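Local coordinates for putative hemin storage protein (Bordetella bronchiseptica, PDB 6AU1) that cleaves deacetylated poly-beta-1,6-N-acetylglucosamine, a bacterial biofilm polysaccharide, through its glycoside hydrolase domain, the part of the longer protein present here, at residues P64-P69 with I144-A149; V90-P95 with A152-L157. All coordinates share one frame; numbering follows the deposited sequence.

How the contacts relate
Strand 43-47 leads into a long loop that carries residues 64-69, followed by helix 75-86, strand 89-94, helix 135-151 and strand 156-159. Contact 1 closes the chain from that loop to helix 135-151; contact 2 closes it from strand 89-94 to strand 156-159, pairing the two parallel strands of a beta-alpha-beta unit whose helix supplies 144-149. The segments alternate along the chain, so the two closures cross rather than nest. Their centres lie about 13 Å apart and they touch: Leu-148 packs on Ala-92 and Leu-94, while Tyr-145 OH probably hydrogen-bonds Pro-95 O. Helix 135-151 thus has the barrel sheet on one flank and the 64-69 loop on another.

Contact 1 of 2, residues P64-P69 with I144-A149; sequences PNRHLP and IYEDLA
A salt-bridge network pins the loop between strand 43-47 and helix 75-86 to helix 135-151, with Arg-66 facing Asp-147 and Glu-146. Arg-66 grips Asp-147 side-on: NE donates to OD2 at 3.0 Å, almost straight at 169° and on the syn side of the carboxylate, while NH1 reaches OD1 at 2.9 Å from above the carboxylate plane. The backbone N of Arg-66 meets the same Asp-147 OD2 at 2.7 Å from the anti side, tilted well out of the carboxylate plane, so this oxygen holds main chain and side chain of one residue together. A bend at chi3 (-88°) turns the guanidinium edge toward the carboxylates, where NH1 also donates to Glu-146 OE1 at 2.8 Å. That acceptor lies in the guanidinium plane, although the two flat groups are turned 59° apart. A water links Arg-66 NH2 to Glu-146 OE1, and another joins Pro-64 O to Asp-147 O. The shared guanidinium probably offsets the repulsion between the neighbouring carboxylates of Glu-146 and Asp-147. The loop is shaped from within by Asn-65, whose OD1 accepts from Leu-68 N at 2.8 Å and from His-67 N at 2.9 Å. Asn-65 CB also packs against Asp-147 CB. Beside the polar cluster, Ile-144 CG1 comes to the edge of the His-67 ring, 3.9 Å from CD2, and Arg-66 CB lies over one ring face. His-67 NE2 is hydrogen-bonded to Glu-143, one residue before the helical segment, and ND1 to Asn-105. The arrangement combines an Asx turn, folding the loop back on Asn-65, with an arginine-carboxylate network that fastens it to an outer helix of the TIM-barrel-type glycoside hydrolase domain.

Contact 2 of 2, residues V90-P95 with A152-L157; sequences VYAWLP and AHFDGL
Ala-92 points its methyl group at the middle of one face of the Phe-154 ring, CB standing 4.0 Å from the centroid and 12° off the normal, a CH-pi contact. Phe-154 CG sits between its own backbone N and carbonyl carbon (chi1 47°), which brings the ring flat against Ala-92. Leu-157 CD2 approaches the same methyl at 4.1 Å, and Leu-148 of helix 135-151 also packs on Phe-154. On the other face of the sheet, Tyr-91 lays its ring over Gly-156: the glycine CA is 4.1 Å from the ring centroid, displaced toward the rim, while Leu-157 O lies at the ring edge near CD2. The backbones run parallel, with Ala-92 N donating to Gly-156 O at 2.8 Å. At the strand entrance, Val-90 O accepts from Asp-155 N at 2.8 Å. Asp-155 returns the bond with its side chain, OD2 using the anti lone pair to take Val-90 N at 2.8 Å. Lys-83 forms a salt bridge with the same oxygen. Parallel neighbours in the barrel sheet are therefore joined by main-chain bonds between a face carrying Ala-92 and Leu-157 and one carrying Tyr-91, and the Asp-155 carboxylate, held by the backbone N-H of Val-90 and the ammonium group of Lys-83, is probably stabilised as the anion.

Contact 1 of 2, residues P64-P69 with I144-A149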
ATOM      1  N   PRO A  64      -5.895   8.426  17.023  1.00 14.21           N
ATOM      2  CA  PRO A  64      -7.251   8.566  17.567  1.00 13.97           C
ATOM      3  C   PRO A  64      -8.246   8.856  16.445  1.00 17.43           C
ATOM      4  O   PRO A  64      -7.969   9.647  15.550  1.00 16.25           O
ATOM      5  CB  PRO A  64      -7.127   9.741  18.545  1.00 19.72           C
ATOM      6  CG  PRO A  64      -5.942  10.521  18.062  1.00 20.47           C
ATOM      7  CD  PRO A  64      -5.001   9.528  17.431  1.00 14.45           C
ATOM      8  N   ASN A  65      -9.400   8.203  16.493  1.00 16.27           N
ATOM      9  CA  ASN A  65     -10.385   8.358  15.435  1.00 14.53           C
ATOM     10  C   ASN A  65     -11.755   7.912  15.931  1.00 20.39           C
ATOM     11  O   ASN A  65     -11.868   7.318  17.007  1.00 19.91           O
ATOM     12  CB  ASN A  65      -9.977   7.547  14.210  1.00 13.39           C
ATOM     13  CG  ASN A  65     -10.141   6.071  14.436  1.00 18.51           C
ATOM     14  OD1 ASN A  65     -11.148   5.493  14.044  1.00 16.66           O
ATOM     15  ND2 ASN A  65      -9.182   5.462  15.126  1.00 17.01           N
ATOM     16  N   ARG A  66     -12.781   8.192  15.134  1.00 19.40           N
ATOM     17  CA  ARG A  66     -14.178   7.968  15.514  1.00 24.88           C
ATOM     18  C   ARG A  66     -14.667   6.524  15.465  1.00 20.78           C
ATOM     19  O   ARG A  66     -15.711   6.206  16.043  1.00 22.51           O
ATOM     20  CB  ARG A  66     -15.093   8.771  14.592  1.00 26.89           C
ATOM     21  CG  ARG A  66     -15.199  10.229  14.884  1.00 28.85           C
ATOM     22  CD  ARG A  66     -15.879  10.890  13.700  1.00 34.73           C
ATOM     23  NE  ARG A  66     -14.910  11.275  12.681  1.00 24.68           N
ATOM     24  CZ  ARG A  66     -15.188  12.079  11.663  1.00 26.99           C
ATOM     25  NH1 ARG A  66     -14.238  12.405  10.801  1.00 24.01           N
ATOM     26  NH2 ARG A  66     -16.425  12.552  11.509  1.00 25.60           N
ATOM     27  N   HIS A  67     -13.946   5.666  14.759  1.00 16.44           N
ATOM     28  CA  HIS A  67     -14.522   4.390  14.343  1.00 17.07           C
ATOM     29  C   HIS A  67     -13.802   3.144  14.860  1.00 20.90           C
ATOM     30  O   HIS A  67     -14.456   2.172  15.240  1.00 19.95           O
ATOM     31  CB  HIS A  67     -14.601   4.350  12.813  1.00 18.41           C
ATOM     32  CG  HIS A  67     -15.577   5.334  12.249  1.00 20.98           C
ATOM     33  ND1 HIS A  67     -16.919   5.307  12.563  1.00 21.25           N
ATOM     34  CD2 HIS A  67     -15.401   6.393  11.425  1.00 18.91           C
ATOM     35  CE1 HIS A  67     -17.530   6.303  11.945  1.00 26.42           C
ATOM     36  NE2 HIS A  67     -16.634   6.971  11.242  1.00 21.05           N
ATOM     37  N   LEU A  68     -12.473   3.168  14.878  1.00 18.45           N
ATOM     38  CA  LEU A  68     -11.694   2.001  15.312  1.00 15.88           C
ATOM     39  C   LEU A  68     -10.941   2.262  16.607  1.00 17.16           C
ATOM     40  O   LEU A  68     -10.417   3.358  16.806  1.00 19.09           O
ATOM     41  CB  LEU A  68     -10.687   1.587  14.229  1.00 16.61           C
ATOM     42  CG  LEU A  68     -11.100   0.490  13.244  1.00 23.39           C
ATOM     43  CD1 LEU A  68     -12.373   0.856  12.542  1.00 26.34           C
ATOM     44  CD2 LEU A  68      -9.986   0.228  12.222  1.00 23.50           C
ATOM     45  N   PRO A  69     -10.861   1.250  17.484  1.00 14.94           N
ATOM     46  CA  PRO A  69     -10.023   1.404  18.679  1.00 19.12           C
ATOM     47  C   PRO A  69      -8.578   1.689  18.304  1.00 17.13           C
ATOM     48  O   PRO A  69      -8.098   1.314  17.235  1.00 15.24           O
ATOM     49  CB  PRO A  69     -10.140   0.048  19.382  1.00 21.71           C
ATOM     50  CG  PRO A  69     -11.383  -0.563  18.854  1.00 25.90           C
ATOM     51  CD  PRO A  69     -11.558  -0.048  17.457  1.00 16.98           C
ATOM     52  N   ILE A 144     -12.399   8.075   8.697  1.00 14.47           N
ATOM     53  CA  ILE A 144     -11.156   7.562   9.265  1.00 14.25           C
ATOM     54  C   ILE A 144      -9.962   8.339   8.693  1.00 16.61           C
ATOM     55  O   ILE A 144      -9.049   8.719   9.434  1.00 15.07           O
ATOM     56  CB  ILE A 144     -11.013   6.036   9.009  1.00 14.35           C
ATOM     57  CG1 ILE A 144     -12.081   5.283   9.815  1.00 13.90           C
ATOM     58  CG2 ILE A 144      -9.612   5.539   9.399  1.00 16.20           C
ATOM     59  CD1 ILE A 144     -12.195   3.797   9.449  1.00 14.95           C
ATOM     60  N   TYR A 145      -9.984   8.596   7.386  1.00 15.26           N
ATOM     61  CA  TYR A 145      -8.931   9.396   6.760  1.00 13.90           C
ATOM     62  C   TYR A 145      -8.948  10.831   7.277  1.00 16.24           C
ATOM     63  O   TYR A 145      -7.888  11.426   7.491  1.00 17.53           O
ATOM     64  CB  TYR A 145      -9.069   9.368   5.231  1.00 15.36           C
ATOM     65  CG  TYR A 145      -8.326   8.210   4.588  1.00 15.62           C
ATOM     66  CD1 TYR A 145      -8.846   6.919   4.610  1.00 15.39           C
ATOM     67  CD2 TYR A 145      -7.108   8.413   3.955  1.00 15.43           C
ATOM     68  CE1 TYR A 145      -8.154   5.851   4.015  1.00 13.35           C
ATOM     69  CE2 TYR A 145      -6.411   7.365   3.370  1.00 17.69           C
ATOM     70  CZ  TYR A 145      -6.931   6.091   3.402  1.00 16.06           C
ATOM     71  OH  TYR A 145      -6.213   5.067   2.807  1.00 15.43           O
ATOM     72  N   GLU A 146     -10.140  11.387   7.494  1.00 16.09           N
ATOM     73  CA  GLU A 146     -10.243  12.734   8.049  1.00 17.35           C
ATOM     74  C   GLU A 146      -9.612  12.783   9.439  1.00 17.68           C
ATOM     75  O   GLU A 146      -8.876  13.721   9.775  1.00 17.99           O
ATOM     76  CB  GLU A 146     -11.701  13.186   8.114  1.00 17.61           C
ATOM     77  CG  GLU A 146     -11.899  14.554   8.743  1.00 25.08           C
ATOM     78  CD  GLU A 146     -13.355  15.016   8.702  1.00 34.35           C
ATOM     79  OE1 GLU A 146     -14.258  14.165   8.624  1.00 31.20           O
ATOM     80  OE2 GLU A 146     -13.600  16.232   8.739  1.00 48.34           O
ATOM     81  N   ASP A 147      -9.892  11.755  10.236  1.00 17.08           N
ATOM     82  CA  ASP A 147      -9.378  11.690  11.606  1.00 18.04           C
ATOM     83  C   ASP A 147      -7.857  11.521  11.628  1.00 18.08           C
ATOM     84  O   ASP A 147      -7.178  12.113  12.474  1.00 18.48           O
ATOM     85  CB  ASP A 147     -10.054  10.547  12.384  1.00 17.16           C
ATOM     86  CG  ASP A 147     -11.519  10.836  12.705  1.00 22.28           C
ATOM     87  OD1 ASP A 147     -11.946  12.005  12.569  1.00 24.15           O
ATOM     88  OD2 ASP A 147     -12.243   9.899  13.110  1.00 22.14           O
ATOM     89  N   LEU A 148      -7.322  10.734  10.696  1.00 15.04           N
ATOM     90  CA  LEU A 148      -5.870  10.659  10.525  1.00 14.95           C
ATOM     91  C   LEU A 148      -5.281  12.041  10.264  1.00 18.79           C
ATOM     92  O   LEU A 148      -4.274  12.429  10.866  1.00 17.68           O
ATOM     93  CB  LEU A 148      -5.506   9.719   9.371  1.00 17.13           C
ATOM     94  CG  LEU A 148      -4.037   9.742   8.942  1.00 21.61           C
ATOM     95  CD1 LEU A 148      -3.141   9.188  10.045  1.00 22.68           C
ATOM     96  CD2 LEU A 148      -3.834   9.008   7.609  1.00 22.90           C
ATOM     97  N   ALA A 149      -5.914  12.787   9.364  1.00 15.89           N
ATOM     98  CA  ALA A 149      -5.408  14.105   8.987  1.00 18.27           C
ATOM     99  C   ALA A 149      -5.453  15.080  10.165  1.00 22.28           C
ATOM    100  O   ALA A 149      -4.600  15.960  10.286  1.00 22.00           O
ATOM    101  CB  ALA A 149      -6.191  14.652   7.807  1.00 21.21           C
TER
HETATM  102  O   HOH W   1      -8.178  12.373  15.091  1.00 23.66           O
HETATM  103  O   HOH W   2     -16.749  14.343   9.479  1.00 33.63           O

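Contact 2 of 2, residues V90-P95 with A152-L157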
ATOM      1  N   VAL A  90       7.600  11.938   5.553  1.00 16.27           N
ATOM      2  CA  VAL A  90       6.840  10.807   6.091  1.00 14.67           C
ATOM      3  C   VAL A  90       5.516  10.664   5.369  1.00 17.24           C
ATOM      4  O   VAL A  90       4.755  11.627   5.278  1.00 18.60           O
ATOM      5  CB  VAL A  90       6.580  10.949   7.610  1.00 14.33           C
ATOM      6  CG1 VAL A  90       5.632   9.822   8.097  1.00 16.74           C
ATOM      7  CG2 VAL A  90       7.894  10.922   8.369  1.00 16.69           C
ATOM      8  N   TYR A  91       5.245   9.464   4.848  1.00 13.82           N
ATOM      9  CA  TYR A  91       3.944   9.180   4.247  1.00 13.85           C
ATOM     10  C   TYR A  91       3.133   8.341   5.215  1.00 17.28           C
ATOM     11  O   TYR A  91       3.672   7.409   5.813  1.00 20.11           O
ATOM     12  CB  TYR A  91       4.067   8.391   2.934  1.00 15.11           C
ATOM     13  CG  TYR A  91       4.623   9.108   1.724  1.00 18.40           C
ATOM     14  CD1 TYR A  91       5.740   9.921   1.811  1.00 22.27           C
ATOM     15  CD2 TYR A  91       4.054   8.907   0.469  1.00 19.08           C
ATOM     16  CE1 TYR A  91       6.265  10.548   0.678  1.00 25.38           C
ATOM     17  CE2 TYR A  91       4.569   9.521  -0.662  1.00 21.20           C
ATOM     18  CZ  TYR A  91       5.673  10.341  -0.549  1.00 25.21           C
ATOM     19  OH  TYR A  91       6.193  10.957  -1.668  1.00 23.36           O
ATOM     20  N   ALA A  92       1.849   8.647   5.357  1.00 13.81           N
ATOM     21  CA  ALA A  92       0.966   7.788   6.130  1.00 11.84           C
ATOM     22  C   ALA A  92       0.528   6.623   5.261  1.00 16.26           C
ATOM     23  O   ALA A  92      -0.055   6.825   4.204  1.00 15.66           O
ATOM     24  CB  ALA A  92      -0.247   8.567   6.639  1.00 13.55           C
ATOM     25  N   TRP A  93       0.836   5.410   5.709  1.00 14.08           N
ATOM     26  CA  TRP A  93       0.471   4.187   4.999  1.00 13.73           C
ATOM     27  C   TRP A  93      -0.799   3.631   5.656  1.00 11.82           C
ATOM     28  O   TRP A  93      -0.788   3.268   6.836  1.00 11.54           O
ATOM     29  CB  TRP A  93       1.656   3.209   5.053  1.00 12.07           C
ATOM     30  CG  TRP A  93       1.398   1.791   4.682  1.00 11.30           C
ATOM     31  CD1 TRP A  93       0.484   1.312   3.774  1.00 14.25           C
ATOM     32  CD2 TRP A  93       2.068   0.651   5.221  1.00 15.65           C
ATOM     33  NE1 TRP A  93       0.559  -0.062   3.720  1.00 16.90           N
ATOM     34  CE2 TRP A  93       1.517  -0.491   4.603  1.00 17.35           C
ATOM     35  CE3 TRP A  93       3.088   0.483   6.172  1.00 14.87           C
ATOM     36  CZ2 TRP A  93       1.943  -1.789   4.906  1.00 18.15           C
ATOM     37  CZ3 TRP A  93       3.505  -0.814   6.481  1.00 13.95           C
ATOM     38  CH2 TRP A  93       2.936  -1.929   5.838  1.00 18.81           C
ATOM     39  N   LEU A  94      -1.905   3.610   4.911  1.00 12.52           N
ATOM     40  CA  LEU A  94      -3.204   3.235   5.476  1.00 13.09           C
ATOM     41  C   LEU A  94      -3.955   2.356   4.477  1.00 11.08           C
ATOM     42  O   LEU A  94      -3.773   2.514   3.281  1.00 13.68           O
ATOM     43  CB  LEU A  94      -4.010   4.504   5.799  1.00 19.04           C
ATOM     44  CG  LEU A  94      -5.121   4.527   6.848  1.00 23.44           C
ATOM     45  CD1 LEU A  94      -4.610   4.057   8.215  1.00 19.10           C
ATOM     46  CD2 LEU A  94      -5.739   5.927   6.928  1.00 19.79           C
ATOM     47  N   PRO A  95      -4.805   1.447   4.970  1.00 11.46           N
ATOM     48  CA  PRO A  95      -5.657   0.677   4.054  1.00 12.53           C
ATOM     49  C   PRO A  95      -6.613   1.582   3.301  1.00 12.89           C
ATOM     50  O   PRO A  95      -6.961   2.662   3.768  1.00 14.31           O
ATOM     51  CB  PRO A  95      -6.437  -0.256   4.988  1.00 11.44           C
ATOM     52  CG  PRO A  95      -5.625  -0.314   6.258  1.00 13.28           C
ATOM     53  CD  PRO A  95      -5.036   1.074   6.375  1.00 10.17           C
ATOM     54  N   ALA A 152      -2.402  13.928  13.008  1.00 17.16           N
ATOM     55  CA  ALA A 152      -0.971  13.894  12.750  1.00 16.39           C
ATOM     56  C   ALA A 152      -0.582  14.784  11.585  1.00 21.10           C
ATOM     57  O   ALA A 152      -1.414  15.143  10.757  1.00 22.32           O
ATOM     58  CB  ALA A 152      -0.519  12.460  12.483  1.00 17.86           C
ATOM     59  N   HIS A 153       0.699  15.121  11.539  1.00 17.77           N
ATOM     60  CA  HIS A 153       1.271  15.903  10.457  1.00 20.11           C
ATOM     61  C   HIS A 153       2.165  15.005   9.617  1.00 21.81           C
ATOM     62  O   HIS A 153       3.060  14.348  10.146  1.00 23.76           O
ATOM     63  CB  HIS A 153       2.067  17.079  11.021  1.00 22.01           C
ATOM     64  CG  HIS A 153       2.695  17.942   9.974  1.00 41.45           C
ATOM     65  ND1 HIS A 153       4.033  17.867   9.652  1.00 53.96           N
ATOM     66  CD2 HIS A 153       2.168  18.899   9.173  1.00 49.43           C
ATOM     67  CE1 HIS A 153       4.303  18.739   8.697  1.00 58.38           C
ATOM     68  NE2 HIS A 153       3.189  19.377   8.388  1.00 57.38           N
ATOM     69  N   PHE A 154       1.928  14.968   8.310  1.00 19.69           N
ATOM     70  CA  PHE A 154       2.719  14.107   7.429  1.00 19.58           C
ATOM     71  C   PHE A 154       2.726  14.682   6.020  1.00 20.00           C
ATOM     72  O   PHE A 154       2.008  15.639   5.737  1.00 21.31           O
ATOM     73  CB  PHE A 154       2.186  12.671   7.428  1.00 19.44           C
ATOM     74  CG  PHE A 154       0.703  12.575   7.273  1.00 17.19           C
ATOM     75  CD1 PHE A 154      -0.129  12.614   8.384  1.00 18.26           C
ATOM     76  CD2 PHE A 154       0.133  12.454   6.015  1.00 17.07           C
ATOM     77  CE1 PHE A 154      -1.505  12.531   8.238  1.00 20.00           C
ATOM     78  CE2 PHE A 154      -1.234  12.368   5.868  1.00 18.16           C
ATOM     79  CZ  PHE A 154      -2.056  12.408   6.979  1.00 24.33           C
ATOM     80  N   ASP A 155       3.547  14.101   5.151  1.00 16.54           N
ATOM     81  CA  ASP A 155       3.858  14.713   3.863  1.00 16.24           C
ATOM     82  C   ASP A 155       3.165  14.055   2.683  1.00 19.70           C
ATOM     83  O   ASP A 155       3.068  14.640   1.602  1.00 23.11           O
ATOM     84  CB  ASP A 155       5.365  14.681   3.646  1.00 23.76           C
ATOM     85  CG  ASP A 155       6.115  15.348   4.770  1.00 27.56           C
ATOM     86  OD1 ASP A 155       5.988  16.588   4.887  1.00 28.15           O
ATOM     87  OD2 ASP A 155       6.809  14.643   5.541  1.00 20.60           O
ATOM     88  N   GLY A 156       2.713  12.828   2.878  1.00 17.72           N
ATOM     89  CA  GLY A 156       2.079  12.099   1.796  1.00 17.26           C
ATOM     90  C   GLY A 156       1.229  10.960   2.297  1.00 16.04           C
ATOM     91  O   GLY A 156       1.177  10.686   3.500  1.00 14.99           O
ATOM     92  N   LEU A 157       0.562  10.293   1.361  1.00 15.19           N
ATOM     93  CA  LEU A 157      -0.209   9.090   1.665  1.00 16.32           C
ATOM     94  C   LEU A 157       0.307   7.933   0.835  1.00 14.60           C
ATOM     95  O   LEU A 157       0.579   8.099  -0.360  1.00 17.99           O
ATOM     96  CB  LEU A 157      -1.698   9.285   1.356  1.00 17.75           C
ATOM     97  CG  LEU A 157      -2.547  10.229   2.192  1.00 21.64           C
ATOM     98  CD1 LEU A 157      -3.865  10.446   1.460  1.00 18.77           C
ATOM     99  CD2 LEU A 157      -2.779   9.643   3.595  1.00 18.31           C
TER